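Local coordinates for molybdopterin adenylyltransferase (Pyrococcus furiosus, PDB 4LHB), which catalyses the ATP-dependent adenylylation of molybdopterin, a step in the biosynthesis of the molybdenum cofactor, and forms a homohexamer, at residues F33-V38 / G63-Y68; K117-G122 / A142-I147. All blocks are in the same frame, centred on the assembly; numbering follows the deposited sequence.

Contact 1: residues F33-V38 / G63-Y68; sequences FGVITV and GEHVYY
F33 and V35 pair with E64 to Y68 as parallel strands whose axes approach to 4.7 Å at an angle of 20°. F33 is held through its backbone N and O. Its N donates to E64 O, and its O accepts an almost straight bond from V66 N at 2.7 Å. V35 N probably donates to Y67 O, whose place is less sure. The F33 ring reaches over the neighbouring strand, with CG between its own N and carbonyl carbon (chi1 79°). One ring face receives H65 CA, a CH-pi contact 3.9 Å from the ring centroid. At the ring edge, F33 CE2 lies 3.4 Å from G63 O. The H65 ring follows obliquely, its plane 31° from that of F33. Further along, T37 CG2 meets the edge of the Y68 ring at CE1, 3.6 Å away. Y68 OH is held by D49. On the other face, I36 CG1 rests against Y67 CE2 at 4.3 Å, and Y67 OH bonds to E84. Helix 51-60 packs on F33, V35 and H65, while helix 75-87 packs on I36 and Y67. Adjacent parallel strands joined through helices form a beta-alpha-beta crossover, here in the alpha/beta fold of the MoaB/Mog family.

Contact 2: residues K117-G122 / A142-I147; sequences KELSFG and ATAGII
K117 and I146 form an antiparallel hydrogen-bonded pair, with I146 N donating to K117 O and a weak return bond from K117 N. L119 N extends the pairing to A144 O. The tight part packs L119 and F121 on A144 and I146. L119 and I146 meet at about a right angle, with L119 CD2 3.6 Å from I146 CD1. F121 CG stands opposite its backbone N (chi1 179°), taking the ring along the strand toward A142. Its CB presses on A144 CB at 3.5 Å, and the ring edge reaches A142 CB with CE2. If L119 were an alanine, I146 CD1 would probably lose its closest apolar partner across the contact, and a gap would open toward I180 and, on the second subunit, I101. On the looser, polar side, T143 OG1 donates weakly to OE2 of partly exposed E118 at 3.0 Å, which has a long, weak ion pair with K112. On the I146 face, buried K117 NZ makes a salt bridge to E109 and hydrogen bonds to G100 O and D105 O, all of the second subunit. Apolar packing thus ties the start of helix 121-133 to strand 143-148, while the second subunit probably balances the lysine charge.

Both contacts belong to the same mixed sheet, and each joins one of its outermost strands within the chain to the next strand inward. They lie on opposite sides of the chain's centre, with centres about 18 Å and nearest atoms about 10 Å apart. Contact 1 pairs parallel strands and is partly buried. Its tyrosine hydroxyls find carboxylates of the same chain, and no other chain of the assembly touches it. Contact 2 is buried, with antiparallel pairing at K117 and E118 before the chain turns into helix 121-133, and the second subunit lies against its edge strand. Rings meet backbone and side chains in contact 1; contact 2 packs small and branched aliphatic groups around the F121 ring.

Contact 1: residues F33-V38 / G63-Y68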
loop_
_atom_site.group_PDB
_atom_site.type_symbol
_atom_site.label_atom_id
_atom_site.label_comp_id
_atom_site.label_asym_id
_atom_site.label_seq_id
_atom_site.Cartn_x
_atom_site.Cartn_y
_atom_site.Cartn_z
ATOM N N PHE C 33 6.780 18.864 24.215
ATOM C CA PHE C 33 6.485 17.441 24.059
ATOM C C PHE C 33 5.371 16.820 24.904
ATOM O O PHE C 33 4.993 17.328 25.978
ATOM C CB PHE C 33 7.734 16.622 24.227
ATOM C CG PHE C 33 8.135 16.423 25.627
ATOM C CD1 PHE C 33 7.889 15.214 26.270
ATOM C CD2 PHE C 33 8.796 17.430 26.321
ATOM C CE1 PHE C 33 8.300 15.006 27.583
ATOM C CE2 PHE C 33 9.201 17.231 27.636
ATOM C CZ PHE C 33 8.959 16.013 28.271
ATOM N N GLY C 34 4.849 15.713 24.358
ATOM C CA GLY C 34 3.798 14.919 24.972
ATOM C C GLY C 34 4.274 13.497 25.139
ATOM O O GLY C 34 5.166 13.035 24.427
ATOM N N VAL C 35 3.684 12.808 26.104
ATOM C CA VAL C 35 3.983 11.411 26.351
ATOM C C VAL C 35 2.649 10.673 26.469
ATOM O O VAL C 35 1.671 11.172 27.102
ATOM C CB VAL C 35 4.761 11.292 27.654
ATOM C CG1 VAL C 35 5.194 9.876 27.946
ATOM C CG2 VAL C 35 5.966 12.196 27.599
ATOM N N ILE C 36 2.581 9.497 25.843
ATOM C CA ILE C 36 1.389 8.639 25.929
ATOM C C ILE C 36 1.841 7.222 26.250
ATOM O O ILE C 36 2.586 6.614 25.491
ATOM C CB ILE C 36 0.586 8.672 24.628
ATOM C CG1 ILE C 36 0.093 10.099 24.349
ATOM C CG2 ILE C 36 -0.586 7.713 24.720
ATOM C CD1 ILE C 36 -0.281 10.446 22.892
ATOM N N THR C 37 1.436 6.681 27.384
ATOM C CA THR C 37 1.788 5.284 27.634
ATOM C C THR C 37 0.540 4.468 27.276
ATOM O O THR C 37 -0.558 4.814 27.675
ATOM C CB THR C 37 2.326 5.031 29.080
ATOM O OG1 THR C 37 1.263 4.662 29.940
ATOM C CG2 THR C 37 2.967 6.244 29.644
ATOM N N VAL C 38 0.690 3.453 26.445
ATOM C CA VAL C 38 -0.463 2.650 26.077
ATOM C C VAL C 38 -0.399 1.253 26.740
ATOM O O VAL C 38 0.532 0.449 26.492
ATOM C CB VAL C 38 -0.721 2.645 24.536
ATOM C CG1 VAL C 38 0.020 3.799 23.831
ATOM C CG2 VAL C 38 -0.418 1.315 23.901
ATOM N N GLY C 63 13.077 19.724 26.513
ATOM C CA GLY C 63 11.893 20.492 26.034
ATOM C C GLY C 63 10.838 20.674 27.105
ATOM O O GLY C 63 10.951 20.112 28.140
ATOM N N GLU C 64 9.801 21.442 26.841
ATOM C CA GLU C 64 8.771 21.740 27.809
ATOM C C GLU C 64 7.677 20.626 27.742
ATOM O O GLU C 64 7.061 20.390 26.695
ATOM C CB GLU C 64 8.201 23.136 27.470
ATOM C CG GLU C 64 6.870 23.507 28.166
ATOM C CD GLU C 64 6.213 24.819 27.655
ATOM O OE1 GLU C 64 6.620 25.378 26.591
ATOM O OE2 GLU C 64 5.259 25.302 28.324
ATOM N N HIS C 65 7.444 19.930 28.839
ATOM C CA HIS C 65 6.426 18.859 28.898
ATOM C C HIS C 65 5.088 19.458 28.875
ATOM O O HIS C 65 4.792 20.207 29.766
ATOM C CB HIS C 65 6.591 18.117 30.202
ATOM C CG HIS C 65 5.538 17.070 30.474
ATOM N ND1 HIS C 65 4.973 16.315 29.494
ATOM C CD2 HIS C 65 4.999 16.623 31.671
ATOM C CE1 HIS C 65 4.120 15.449 30.050
ATOM N NE2 HIS C 65 4.139 15.639 31.375
ATOM N N VAL C 66 4.252 19.165 27.876
ATOM C CA VAL C 66 2.906 19.777 27.813
ATOM C C VAL C 66 1.718 18.810 27.916
ATOM O O VAL C 66 0.578 19.246 27.894
ATOM C CB VAL C 66 2.732 20.612 26.523
ATOM C CG1 VAL C 66 3.774 21.712 26.481
ATOM C CG2 VAL C 66 2.808 19.729 25.267
ATOM N N TYR C 67 1.959 17.510 28.020
ATOM C CA TYR C 67 0.863 16.518 27.953
ATOM C C TYR C 67 1.308 15.149 28.366
ATOM O O TYR C 67 2.346 14.682 27.932
ATOM C CB TYR C 67 0.320 16.413 26.527
ATOM C CG TYR C 67 -0.917 15.558 26.381
ATOM C CD1 TYR C 67 -2.166 16.139 26.360
ATOM C CD2 TYR C 67 -0.843 14.154 26.258
ATOM C CE1 TYR C 67 -3.310 15.369 26.220
ATOM C CE2 TYR C 67 -1.973 13.389 26.138
ATOM C CZ TYR C 67 -3.212 14.007 26.110
ATOM O OH TYR C 67 -4.388 13.280 25.944
ATOM N N TYR C 68 0.479 14.503 29.175
ATOM C CA TYR C 68 0.651 13.090 29.576
ATOM C C TYR C 68 -0.726 12.377 29.758
ATOM O O TYR C 68 -1.691 12.991 30.234
ATOM C CB TYR C 68 1.472 13.004 30.833
ATOM C CG TYR C 68 1.531 11.654 31.453
ATOM C CD1 TYR C 68 2.057 10.584 30.782
ATOM C CD2 TYR C 68 1.089 11.457 32.757
ATOM C CE1 TYR C 68 2.136 9.331 31.372
ATOM C CE2 TYR C 68 1.141 10.213 33.358
ATOM C CZ TYR C 68 1.662 9.150 32.666
ATOM O OH TYR C 68 1.742 7.937 33.299
#

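Contact 2: residues K117-G122 / A142-I147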
loop_
_atom_site.group_PDB
_atom_site.type_symbol
_atom_site.label_atom_id
_atom_site.label_comp_id
_atom_site.label_asym_id
_atom_site.label_seq_id
_atom_site.Cartn_x
_atom_site.Cartn_y
_atom_site.Cartn_z
ATOM N N LYS C 117 6.546 11.450 6.393
ATOM C CA LYS C 117 7.900 10.954 6.130
ATOM C C LYS C 117 8.235 9.984 7.242
ATOM O O LYS C 117 7.920 10.257 8.392
ATOM C CB LYS C 117 8.922 12.120 6.109
ATOM C CG LYS C 117 9.804 12.152 4.842
ATOM C CD LYS C 117 9.471 13.325 3.940
ATOM C CE LYS C 117 9.707 13.106 2.460
ATOM N NZ LYS C 117 11.070 12.884 1.932
ATOM N N GLU C 118 8.794 8.826 6.924
ATOM C CA GLU C 118 9.147 7.874 7.963
ATOM C C GLU C 118 10.661 7.889 8.236
ATOM O O GLU C 118 11.420 8.070 7.338
ATOM C CB GLU C 118 8.704 6.450 7.603
ATOM C CG GLU C 118 8.408 5.610 8.863
ATOM C CD GLU C 118 8.612 4.098 8.709
ATOM O OE1 GLU C 118 8.922 3.632 7.568
ATOM O OE2 GLU C 118 8.472 3.379 9.761
ATOM N N LEU C 119 11.080 7.700 9.486
ATOM C CA LEU C 119 12.496 7.795 9.834
ATOM C C LEU C 119 13.025 6.393 9.898
ATOM O O LEU C 119 12.245 5.469 9.915
ATOM C CB LEU C 119 12.707 8.558 11.147
ATOM C CG LEU C 119 12.181 10.010 11.156
ATOM C CD1 LEU C 119 12.331 10.795 12.479
ATOM C CD2 LEU C 119 12.768 10.795 10.009
ATOM N N SER C 120 14.346 6.231 9.909
ATOM C CA SER C 120 15.000 4.911 10.106
ATOM C C SER C 120 15.234 4.638 11.604
ATOM O O SER C 120 16.198 3.968 11.996
ATOM C CB SER C 120 16.352 4.884 9.419
ATOM O OG SER C 120 16.326 5.613 8.206
ATOM N N PHE C 121 14.363 5.173 12.444
ATOM C CA PHE C 121 14.514 5.045 13.872
ATOM C C PHE C 121 14.502 3.614 14.389
ATOM O O PHE C 121 15.207 3.293 15.340
ATOM C CB PHE C 121 13.441 5.862 14.552
ATOM C CG PHE C 121 13.494 5.786 16.020
ATOM C CD1 PHE C 121 14.144 6.768 16.741
ATOM C CD2 PHE C 121 12.902 4.729 16.682
ATOM C CE1 PHE C 121 14.220 6.694 18.128
ATOM C CE2 PHE C 121 12.958 4.643 18.065
ATOM C CZ PHE C 121 13.627 5.629 18.798
ATOM N N GLY C 122 13.714 2.744 13.767
ATOM C CA GLY C 122 13.568 1.383 14.277
ATOM C C GLY C 122 14.835 0.631 14.085
ATOM O O GLY C 122 15.233 -0.166 14.937
ATOM N N ALA C 142 9.563 -0.499 16.777
ATOM C CA ALA C 142 9.583 0.882 17.231
ATOM C C ALA C 142 9.680 1.643 15.976
ATOM O O ALA C 142 10.229 1.153 15.001
ATOM C CB ALA C 142 10.807 1.172 18.063
ATOM N N THR C 143 9.149 2.845 15.982
ATOM C CA THR C 143 9.082 3.609 14.748
ATOM C C THR C 143 9.092 5.066 15.086
ATOM O O THR C 143 8.824 5.439 16.228
ATOM C CB THR C 143 7.790 3.270 13.965
ATOM O OG1 THR C 143 7.882 3.829 12.647
ATOM C CG2 THR C 143 6.530 3.817 14.680
ATOM N N ALA C 144 9.357 5.891 14.083
ATOM C CA ALA C 144 9.261 7.344 14.241
ATOM C C ALA C 144 8.955 7.958 12.887
ATOM O O ALA C 144 9.362 7.427 11.855
ATOM C CB ALA C 144 10.561 7.891 14.837
ATOM N N GLY C 145 8.232 9.060 12.861
ATOM C CA GLY C 145 7.957 9.700 11.613
ATOM C C GLY C 145 7.453 11.089 11.850
ATOM O O GLY C 145 7.231 11.466 13.016
ATOM N N ILE C 146 7.180 11.795 10.747
ATOM C CA ILE C 146 6.736 13.170 10.754
ATOM C C ILE C 146 5.339 13.277 10.218
ATOM O O ILE C 146 5.065 12.825 9.110
ATOM C CB ILE C 146 7.627 14.031 9.822
ATOM C CG1 ILE C 146 9.048 14.029 10.370
ATOM C CG2 ILE C 146 7.156 15.470 9.777
ATOM C CD1 ILE C 146 9.777 12.786 9.953
ATOM N N ILE C 147 4.467 13.930 10.972
ATOM C CA ILE C 147 3.187 14.349 10.474
ATOM C C ILE C 147 3.314 15.848 10.162
ATOM O O ILE C 147 3.720 16.601 11.011
ATOM C CB ILE C 147 2.095 14.159 11.569
ATOM C CG1 ILE C 147 2.090 12.734 12.144
ATOM C CG2 ILE C 147 0.703 14.561 11.065
ATOM C CD1 ILE C 147 1.099 12.476 13.285
#